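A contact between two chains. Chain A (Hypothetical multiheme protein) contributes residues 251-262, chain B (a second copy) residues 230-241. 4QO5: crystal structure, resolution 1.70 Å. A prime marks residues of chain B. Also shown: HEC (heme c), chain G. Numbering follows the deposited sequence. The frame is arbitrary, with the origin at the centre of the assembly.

Chain A 251-262: KESKHGNIWFMH
Chain B, residues 230-241: RSPYTCGQCHLD

Chain A ends one helix at Glu252, leaves helical phi/psi at Ser253 (-68/155°), and runs helical again from Lys254 to His262; Ser253 (chi1 p) caps this helix, its OG accepting from Gly256 N at 3.2 Å. In chain B, Ser231′ (-88/160°, chi1 p) precedes a weakly bonded turn of helix about 232-235, and its OG accepts a weak capping bond from Thr234′ N at 3.4 Å. The stretches run in opposite directions: CA atoms lie 4.6 Å apart for Glu252 and Gln237′, 5.1 Å for Asn257 and Tyr233′, and 7.6 Å for Met261 and Ser231′. The close end allows a CA-H...O contact, Gln237′ CA to Glu252 O, 3.3 Å.

Tyr233′ (chi1 m, chi2 -68°) points toward chain A and anchors the apolar part. Phe260 (m, -51°) forms an offset stack with it, ring centroids 4.8 Å apart and planes at 24°, while Phe260 CB sits over the Tyr233′ face, 3.7 Å from its centroid. Met261 (m, m, m) brings SD to the ring edge, 3.6 Å from Tyr233′ CD2, and equally near Ser231′ CB. Water 2 bridges the chains, accepting from Lys254 NZ (3.0 Å) and donating to Gln237′ OE1 (2.9 Å). Behind Gln237′, His239′ NE2 binds heme FE at 2.1 Å.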

ATOM      1  N   LYS A 251      -0.078   5.942   7.771  1.00 17.06           N
ATOM      2  CA  LYS A 251      -0.069   6.517   6.432  1.00 19.49           C
ATOM      3  C   LYS A 251      -1.418   7.134   6.046  1.00 28.07           C
ATOM      4  O   LYS A 251      -1.456   8.189   5.407  1.00 28.65           O
ATOM      5  CB  LYS A 251       0.369   5.470   5.387  1.00 23.66           C
ATOM      6  N   GLU A 252      -2.522   6.485   6.418  1.00 25.21           N
ATOM      7  CA  GLU A 252      -3.840   7.035   6.079  1.00 24.60           C
ATOM      8  C   GLU A 252      -4.292   8.120   7.057  1.00 23.82           C
ATOM      9  O   GLU A 252      -5.163   8.917   6.736  1.00 25.62           O
ATOM     10  CB  GLU A 252      -4.915   5.932   5.929  1.00 24.71           C
ATOM     11  CG  GLU A 252      -5.269   5.177   7.207  1.00 27.86           C
ATOM     12  CD  GLU A 252      -6.629   4.465   7.140  1.00 37.85           C
ATOM     13  OE1 GLU A 252      -7.535   4.947   6.425  1.00 40.99           O
ATOM     14  OE2 GLU A 252      -6.807   3.435   7.831  1.00 29.95           O
ATOM     15  N   SER A 253      -3.689   8.164   8.240  1.00 19.25           N
ATOM     16  CA  SER A 253      -4.037   9.167   9.240  1.00 20.28           C
ATOM     17  C   SER A 253      -3.613  10.559   8.808  1.00 20.77           C
ATOM     18  O   SER A 253      -2.701  10.713   8.008  1.00 20.60           O
ATOM     19  CB  SER A 253      -3.348   8.852  10.582  1.00 18.14           C
ATOM     20  OG  SER A 253      -1.965   9.212  10.573  1.00 20.97           O
ATOM     21  N   LYS A 254      -4.280  11.581   9.337  1.00 17.19           N
ATOM     22  CA  LYS A 254      -3.895  12.945   9.002  1.00 18.87           C
ATOM     23  C   LYS A 254      -2.465  13.264   9.427  1.00 17.36           C
ATOM     24  O   LYS A 254      -1.776  14.023   8.742  1.00 19.42           O
ATOM     25  CB  LYS A 254      -4.899  13.961   9.580  1.00 19.57           C
ATOM     26  CG  LYS A 254      -6.321  13.710   9.083  1.00 25.84           C
ATOM     27  CD  LYS A 254      -7.325  14.766   9.577  1.00 24.77           C
ATOM     28  CE  LYS A 254      -7.304  16.019   8.720  1.00 20.51           C
ATOM     29  NZ  LYS A 254      -8.431  16.952   9.089  1.00 22.07           N
ATOM     30  N   HIS A 255      -2.005  12.699  10.546  1.00 16.91           N
ATOM     31  CA  HIS A 255      -0.615  12.873  10.946  1.00 16.41           C
ATOM     32  C   HIS A 255       0.301  12.458   9.794  1.00 18.46           C
ATOM     33  O   HIS A 255       1.246  13.165   9.450  1.00 17.64           O
ATOM     34  CB  HIS A 255      -0.270  11.966  12.112  1.00 15.95           C
ATOM     35  CG  HIS A 255      -1.011  12.294  13.363  1.00 16.90           C
ATOM     36  ND1 HIS A 255      -1.472  11.327  14.225  1.00 18.48           N
ATOM     37  CD2 HIS A 255      -1.384  13.481  13.890  1.00 21.84           C
ATOM     38  CE1 HIS A 255      -2.097  11.902  15.236  1.00 19.73           C
ATOM     39  NE2 HIS A 255      -2.041  13.203  15.061  1.00 18.24           N
ATOM     40  N   GLY A 256       0.003  11.305   9.219  1.00 17.20           N
ATOM     41  CA  GLY A 256       0.789  10.779   8.096  1.00 17.28           C
ATOM     42  C   GLY A 256       0.706  11.616   6.825  1.00 19.74           C
ATOM     43  O   GLY A 256       1.737  11.914   6.203  1.00 20.86           O
ATOM     44  N   ASN A 257      -0.516  12.016   6.442  1.00 20.73           N
ATOM     45  CA  ASN A 257      -0.709  12.826   5.243  1.00 20.98           C
ATOM     46  C   ASN A 257       0.143  14.079   5.335  1.00 24.55           C
ATOM     47  O   ASN A 257       0.833  14.442   4.390  1.00 21.23           O
ATOM     48  CB  ASN A 257      -2.170  13.286   5.097  1.00 23.09           C
ATOM     49  CG  ASN A 257      -3.170  12.143   5.112  1.00 28.94           C
ATOM     50  OD1 ASN A 257      -2.833  10.980   4.879  1.00 33.86           O
ATOM     51  ND2 ASN A 257      -4.423  12.484   5.353  1.00 27.60           N
ATOM     52  N   ILE A 258       0.061  14.758   6.482  1.00 19.79           N
ATOM     53  CA  ILE A 258       0.787  16.007   6.683  1.00 17.75           C
ATOM     54  C   ILE A 258       2.311  15.782   6.690  1.00 20.67           C
ATOM     55  O   ILE A 258       3.069  16.568   6.112  1.00 23.18           O
ATOM     56  CB  ILE A 258       0.347  16.677   8.005  1.00 18.77           C
ATOM     57  CG1 ILE A 258      -1.110  17.124   7.898  1.00 19.61           C
ATOM     58  CG2 ILE A 258       1.207  17.887   8.310  1.00 22.91           C
ATOM     59  CD1 ILE A 258      -1.714  17.489   9.268  1.00 19.22           C
ATOM     60  N   TRP A 259       2.749  14.716   7.345  1.00 19.99           N
ATOM     61  CA  TRP A 259       4.175  14.437   7.425  1.00 17.87           C
ATOM     62  C   TRP A 259       4.751  14.233   6.019  1.00 19.72           C
ATOM     63  O   TRP A 259       5.781  14.820   5.677  1.00 19.61           O
ATOM     64  CB  TRP A 259       4.456  13.217   8.297  1.00 18.95           C
ATOM     65  CG  TRP A 259       5.933  13.015   8.519  1.00 19.48           C
ATOM     66  CD1 TRP A 259       6.679  13.520   9.549  1.00 21.46           C
ATOM     67  CD2 TRP A 259       6.845  12.267   7.690  1.00 18.89           C
ATOM     68  NE1 TRP A 259       7.989  13.142   9.407  1.00 18.92           N
ATOM     69  CE2 TRP A 259       8.120  12.365   8.287  1.00 22.23           C
ATOM     70  CE3 TRP A 259       6.701  11.524   6.512  1.00 19.79           C
ATOM     71  CZ2 TRP A 259       9.255  11.743   7.746  1.00 24.95           C
ATOM     72  CZ3 TRP A 259       7.845  10.895   5.966  1.00 24.26           C
ATOM     73  CH2 TRP A 259       9.098  11.028   6.584  1.00 22.66           C
ATOM     74  N   PHE A 260       4.064  13.445   5.196  1.00 19.04           N
ATOM     75  CA  PHE A 260       4.544  13.207   3.821  1.00 20.05           C
ATOM     76  C   PHE A 260       4.801  14.510   3.058  1.00 23.45           C
ATOM     77  O   PHE A 260       5.810  14.625   2.346  1.00 25.00           O
ATOM     78  CB  PHE A 260       3.593  12.291   3.035  1.00 18.87           C
ATOM     79  CG  PHE A 260       3.650  10.852   3.463  1.00 22.61           C
ATOM     80  CD1 PHE A 260       4.865  10.184   3.550  1.00 27.32           C
ATOM     81  CD2 PHE A 260       2.497  10.162   3.761  1.00 25.71           C
ATOM     82  CE1 PHE A 260       4.922   8.848   3.939  1.00 30.29           C
ATOM     83  CE2 PHE A 260       2.544   8.838   4.155  1.00 23.92           C
ATOM     84  CZ  PHE A 260       3.758   8.176   4.244  1.00 27.89           C
ATOM     85  N   MET A 261       3.906  15.493   3.209  1.00 18.66           N
ATOM     86  CA  MET A 261       4.051  16.743   2.473  1.00 18.09           C
ATOM     87  C   MET A 261       4.911  17.819   3.139  1.00 22.61           C
ATOM     88  O   MET A 261       5.466  18.675   2.443  1.00 24.02           O
ATOM     89  CB  MET A 261       2.681  17.343   2.125  1.00 20.51           C
ATOM     90  CG  MET A 261       1.890  16.532   1.130  1.00 25.80           C
ATOM     91  SD  MET A 261       2.814  16.152  -0.388  1.00 28.20           S
ATOM     92  CE  MET A 261       3.261  17.778  -0.962  1.00 25.02           C
ATOM     93  N   HIS A 262       5.008  17.806   4.469  1.00 20.57           N
ATOM     94  CA  HIS A 262       5.719  18.872   5.186  1.00 19.75           C
ATOM     95  C   HIS A 262       7.091  18.494   5.768  1.00 22.45           C
ATOM     96  O   HIS A 262       7.846  19.378   6.164  1.00 21.62           O
ATOM     97  CB  HIS A 262       4.843  19.451   6.316  1.00 19.83           C
ATOM     98  CG  HIS A 262       3.819  20.426   5.839  1.00 21.16           C
ATOM     99  ND1 HIS A 262       2.952  21.080   6.689  1.00 25.46           N
ATOM    100  CD2 HIS A 262       3.521  20.866   4.585  1.00 21.76           C
ATOM    101  CE1 HIS A 262       2.169  21.881   5.988  1.00 26.23           C
ATOM    102  NE2 HIS A 262       2.491  21.765   4.708  1.00 26.64           N
TER
ATOM    103  N   ARG B 230      -3.677  19.800  -2.582  1.00 17.68           N
ATOM    104  CA  ARG B 230      -3.406  19.319  -3.931  1.00 19.24           C
ATOM    105  C   ARG B 230      -2.526  18.083  -4.014  1.00 19.83           C
ATOM    106  O   ARG B 230      -2.136  17.677  -5.108  1.00 20.48           O
ATOM    107  CB  ARG B 230      -2.741  20.429  -4.710  1.00 19.26           C
ATOM    108  CG  ARG B 230      -3.660  21.572  -5.019  1.00 18.26           C
ATOM    109  CD  ARG B 230      -2.882  22.819  -5.353  1.00 18.10           C
ATOM    110  NE  ARG B 230      -3.727  23.796  -6.001  1.00 19.05           N
ATOM    111  CZ  ARG B 230      -3.273  24.949  -6.452  1.00 19.13           C
ATOM    112  NH1 ARG B 230      -2.022  25.251  -6.197  1.00 20.86           N
ATOM    113  NH2 ARG B 230      -4.086  25.831  -7.063  1.00 18.81           N
ATOM    114  N   SER B 231      -2.192  17.511  -2.866  1.00 19.39           N
ATOM    115  CA  SER B 231      -1.378  16.294  -2.836  1.00 19.47           C
ATOM    116  C   SER B 231      -2.318  15.098  -2.940  1.00 18.92           C
ATOM    117  O   SER B 231      -3.495  15.206  -2.627  1.00 20.04           O
ATOM    118  CB  SER B 231      -0.588  16.205  -1.510  1.00 21.44           C
ATOM    119  OG  SER B 231      -1.453  15.930  -0.413  1.00 24.61           O
ATOM    120  N   PRO B 232      -1.799  13.940  -3.335  1.00 20.35           N
ATOM    121  CA  PRO B 232      -2.657  12.746  -3.306  1.00 18.69           C
ATOM    122  C   PRO B 232      -2.859  12.212  -1.888  1.00 19.15           C
ATOM    123  O   PRO B 232      -3.859  11.553  -1.607  1.00 21.24           O
ATOM    124  CB  PRO B 232      -1.844  11.731  -4.118  1.00 19.75           C
ATOM    125  CG  PRO B 232      -0.401  12.151  -3.866  1.00 21.08           C
ATOM    126  CD  PRO B 232      -0.444  13.653  -3.849  1.00 20.80           C
ATOM    127  N   TYR B 233      -1.904  12.491  -1.010  1.00 19.82           N
ATOM    128  CA  TYR B 233      -1.891  11.907   0.326  1.00 21.12           C
ATOM    129  C   TYR B 233      -3.115  12.320   1.105  1.00 19.17           C
ATOM    130  O   TYR B 233      -3.717  11.526   1.816  1.00 22.39           O
ATOM    131  CB  TYR B 233      -0.660  12.371   1.080  1.00 23.46           C
ATOM    132  CG  TYR B 233       0.618  11.891   0.452  1.00 22.28           C
ATOM    133  CD1 TYR B 233       0.945  10.550   0.468  1.00 28.16           C
ATOM    134  CD2 TYR B 233       1.497  12.786  -0.153  1.00 24.08           C
ATOM    135  CE1 TYR B 233       2.124  10.100  -0.101  1.00 29.23           C
ATOM    136  CE2 TYR B 233       2.686  12.342  -0.721  1.00 27.94           C
ATOM    137  CZ  TYR B 233       2.986  11.003  -0.686  1.00 32.57           C
ATOM    138  OH  TYR B 233       4.156  10.553  -1.260  1.00 42.20           O
ATOM    139  N   THR B 234      -3.507  13.568   0.923  1.00 19.77           N
ATOM    140  CA  THR B 234      -4.605  14.090   1.706  1.00 21.56           C
ATOM    141  C   THR B 234      -5.955  13.412   1.383  1.00 17.44           C
ATOM    142  O   THR B 234      -6.737  13.137   2.283  1.00 21.01           O
ATOM    143  CB  THR B 234      -4.684  15.616   1.607  1.00 20.70           C
ATOM    144  OG1 THR B 234      -5.429  16.083   2.722  1.00 21.32           O
ATOM    145  CG2 THR B 234      -5.339  16.091   0.293  1.00 19.41           C
ATOM    146  N   CYS B 235      -6.208  13.120   0.109  1.00 17.07           N
ATOM    147  CA  CYS B 235      -7.437  12.428  -0.279  1.00 19.90           C
ATOM    148  C   CYS B 235      -7.368  10.972   0.103  1.00 17.11           C
ATOM    149  O   CYS B 235      -8.397  10.315   0.298  1.00 18.62           O
ATOM    150  CB  CYS B 235      -7.701  12.531  -1.795  1.00 20.51           C
ATOM    151  SG  CYS B 235      -7.334  14.117  -2.526  1.00 21.44           S
ATOM    152  N   GLY B 236      -6.143  10.455   0.169  1.00 20.47           N
ATOM    153  CA  GLY B 236      -5.884   9.105   0.633  1.00 26.91           C
ATOM    154  C   GLY B 236      -6.228   8.852   2.095  1.00 28.11           C
ATOM    155  O   GLY B 236      -6.149   7.711   2.547  1.00 27.60           O
ATOM    156  N   GLN B 237      -6.607   9.896   2.841  1.00 19.58           N
ATOM    157  CA  GLN B 237      -7.133   9.685   4.185  1.00 17.76           C
ATOM    158  C   GLN B 237      -8.373   8.809   4.066  1.00 24.66           C
ATOM    159  O   GLN B 237      -8.621   7.952   4.905  1.00 22.43           O
ATOM    160  CB  GLN B 237      -7.499  11.020   4.876  1.00 21.56           C
ATOM    161  CG  GLN B 237      -7.962  10.850   6.349  1.00 20.47           C
ATOM    162  CD  GLN B 237      -8.686  12.071   6.930  1.00 22.52           C
ATOM    163  OE1 GLN B 237      -8.736  13.132   6.318  1.00 23.53           O
ATOM    164  NE2 GLN B 237      -9.236  11.913   8.135  1.00 27.75           N
ATOM    165  N   CYS B 238      -9.157   9.034   3.008  1.00 23.75           N
ATOM    166  CA  CYS B 238     -10.487   8.429   2.914  1.00 18.44           C
ATOM    167  C   CYS B 238     -10.768   7.711   1.607  1.00 23.34           C
ATOM    168  O   CYS B 238     -11.728   6.945   1.510  1.00 25.24           O
ATOM    169  CB  CYS B 238     -11.528   9.515   3.077  1.00 15.05           C
ATOM    170  SG  CYS B 238     -11.250  10.333   4.614  1.00 21.76           S
ATOM    171  N   HIS B 239      -9.962   7.968   0.587  1.00 19.20           N
ATOM    172  CA  HIS B 239     -10.238   7.326  -0.699  1.00 15.97           C
ATOM    173  C   HIS B 239      -9.276   6.170  -0.962  1.00 18.62           C
ATOM    174  O   HIS B 239      -8.399   6.272  -1.821  1.00 21.84           O
ATOM    175  CB  HIS B 239     -10.170   8.325  -1.850  1.00 16.25           C
ATOM    176  CG  HIS B 239     -11.334   9.256  -1.885  1.00 17.53           C
ATOM    177  ND1 HIS B 239     -12.385   9.099  -2.765  1.00 17.90           N
ATOM    178  CD2 HIS B 239     -11.641  10.320  -1.113  1.00 20.82           C
ATOM    179  CE1 HIS B 239     -13.275  10.050  -2.553  1.00 19.51           C
ATOM    180  NE2 HIS B 239     -12.852  10.789  -1.546  1.00 17.33           N
ATOM    181  N   LEU B 240      -9.497   5.067  -0.243  1.00 20.49           N
ATOM    182  CA  LEU B 240      -8.644   3.897  -0.286  1.00 21.11           C
ATOM    183  C   LEU B 240      -9.374   2.608  -0.618  1.00 20.88           C
ATOM    184  O   LEU B 240     -10.585   2.479  -0.447  1.00 22.83           O
ATOM    185  CB  LEU B 240      -7.984   3.669   1.082  1.00 28.40           C
ATOM    186  CG  LEU B 240      -6.980   4.659   1.631  1.00 30.44           C
ATOM    187  CD1 LEU B 240      -6.414   4.101   2.947  1.00 25.87           C
ATOM    188  CD2 LEU B 240      -5.881   4.890   0.617  1.00 34.59           C
ATOM    189  N   ASP B 241      -8.577   1.644  -1.060  1.00 21.15           N
ATOM    190  CA  ASP B 241      -8.952   0.247  -1.189  1.00 21.88           C
ATOM    191  C   ASP B 241      -9.586  -0.272   0.106  1.00 24.50           C
ATOM    192  O   ASP B 241      -9.165   0.106   1.200  1.00 22.54           O
ATOM    193  CB  ASP B 241      -7.640  -0.510  -1.465  1.00 23.10           C
ATOM    194  CG  ASP B 241      -7.818  -2.005  -1.539  1.00 26.02           C
ATOM    195  OD1 ASP B 241      -7.329  -2.704  -0.621  1.00 26.95           O
ATOM    196  OD2 ASP B 241      -8.408  -2.477  -2.527  1.00 25.07           O
TER
HETATM  197 FE   HEC G 606     -13.769  12.666  -1.054  1.00 19.01          FE
HETATM  198  CHA HEC G 606     -16.925  11.794  -2.181  1.00 19.25           C
HETATM  199  CHB HEC G 606     -12.817  13.450  -4.270  1.00 20.89           C
HETATM  200  CHC HEC G 606     -10.911  14.099   0.169  1.00 19.25           C
HETATM  201  CHD HEC G 606     -14.507  11.515   2.038  1.00 23.30           C
HETATM  202  NA  HEC G 606     -14.697  12.674  -2.878  1.00 17.99           N
HETATM  203  C1A HEC G 606     -15.987  12.213  -3.107  1.00 19.20           C
HETATM  204  C2A HEC G 606     -16.219  12.285  -4.539  1.00 17.33           C
HETATM  205  C3A HEC G 606     -15.096  12.747  -5.122  1.00 22.01           C
HETATM  206  C4A HEC G 606     -14.108  12.988  -4.094  1.00 21.45           C
HETATM  207  CMA HEC G 606     -14.844  12.978  -6.630  1.00 18.22           C
HETATM  208  CAA HEC G 606     -17.539  11.858  -5.219  1.00 23.91           C
HETATM  209  CBA HEC G 606     -18.614  12.937  -5.112  1.00 26.08           C
HETATM  210  CGA HEC G 606     -19.424  12.763  -3.853  1.00 35.15           C
HETATM  211  O1A HEC G 606     -19.536  13.763  -3.093  1.00 40.54           O
HETATM  212  O2A HEC G 606     -19.947  11.639  -3.597  1.00 30.47           O
HETATM  213  NB  HEC G 606     -12.182  13.557  -1.881  1.00 22.01           N
HETATM  214  C1B HEC G 606     -11.993  13.843  -3.229  1.00 22.80           C
HETATM  215  C2B HEC G 606     -10.797  14.662  -3.355  1.00 21.40           C
HETATM  216  C3B HEC G 606     -10.319  14.872  -2.110  1.00 19.96           C
HETATM  217  C4B HEC G 606     -11.150  14.155  -1.188  1.00 22.84           C
HETATM  218  CMB HEC G 606     -10.294  15.237  -4.698  1.00 21.59           C
HETATM  219  CAB HEC G 606      -9.160  15.719  -1.534  1.00 30.18           C
HETATM  220  CBB HEC G 606      -8.702  16.967  -2.329  1.00 22.61           C
HETATM  221  NC  HEC G 606     -12.848  12.747   0.735  1.00 16.35           N
HETATM  222  C1C HEC G 606     -11.703  13.427   1.052  1.00 15.96           C
HETATM  223  C2C HEC G 606     -11.329  13.094   2.428  1.00 16.23           C
HETATM  224  C3C HEC G 606     -12.492  12.688   2.972  1.00 22.70           C
HETATM  225  C4C HEC G 606     -13.366  12.271   1.899  1.00 21.87           C
HETATM  226  CMC HEC G 606     -10.267  14.016   3.080  1.00 18.00           C
HETATM  227  CAC HEC G 606     -12.922  12.326   4.423  1.00 27.44           C
HETATM  228  CBC HEC G 606     -12.296  13.110   5.610  1.00 18.37           C
HETATM  229  ND  HEC G 606     -15.464  11.769  -0.219  1.00 24.42           N
HETATM  230  C1D HEC G 606     -15.523  11.395   1.129  1.00 20.23           C
HETATM  231  C2D HEC G 606     -16.826  10.848   1.417  1.00 21.27           C
HETATM  232  C3D HEC G 606     -17.591  10.939   0.103  1.00 19.58           C
HETATM  233  C4D HEC G 606     -16.675  11.535  -0.848  1.00 24.19           C
HETATM  234  CMD HEC G 606     -17.331  10.295   2.767  1.00 19.79           C
HETATM  235  CAD HEC G 606     -19.053  10.517  -0.139  1.00 19.14           C
HETATM  236  CBD HEC G 606     -19.958  11.735   0.017  1.00 23.36           C
HETATM  237  CGD HEC G 606     -21.369  11.318  -0.332  1.00 25.66           C
HETATM  238  O1D HEC G 606     -21.646  11.086  -1.542  1.00 25.57           O
HETATM  239  O2D HEC G 606     -22.217  11.236   0.596  1.00 24.59           O
HETATM  240  O   HOH W   1      -2.352   8.898   2.584  1.00 33.28           O
HETATM  241  O   HOH W   2     -10.273  15.037   7.788  1.00 22.05           O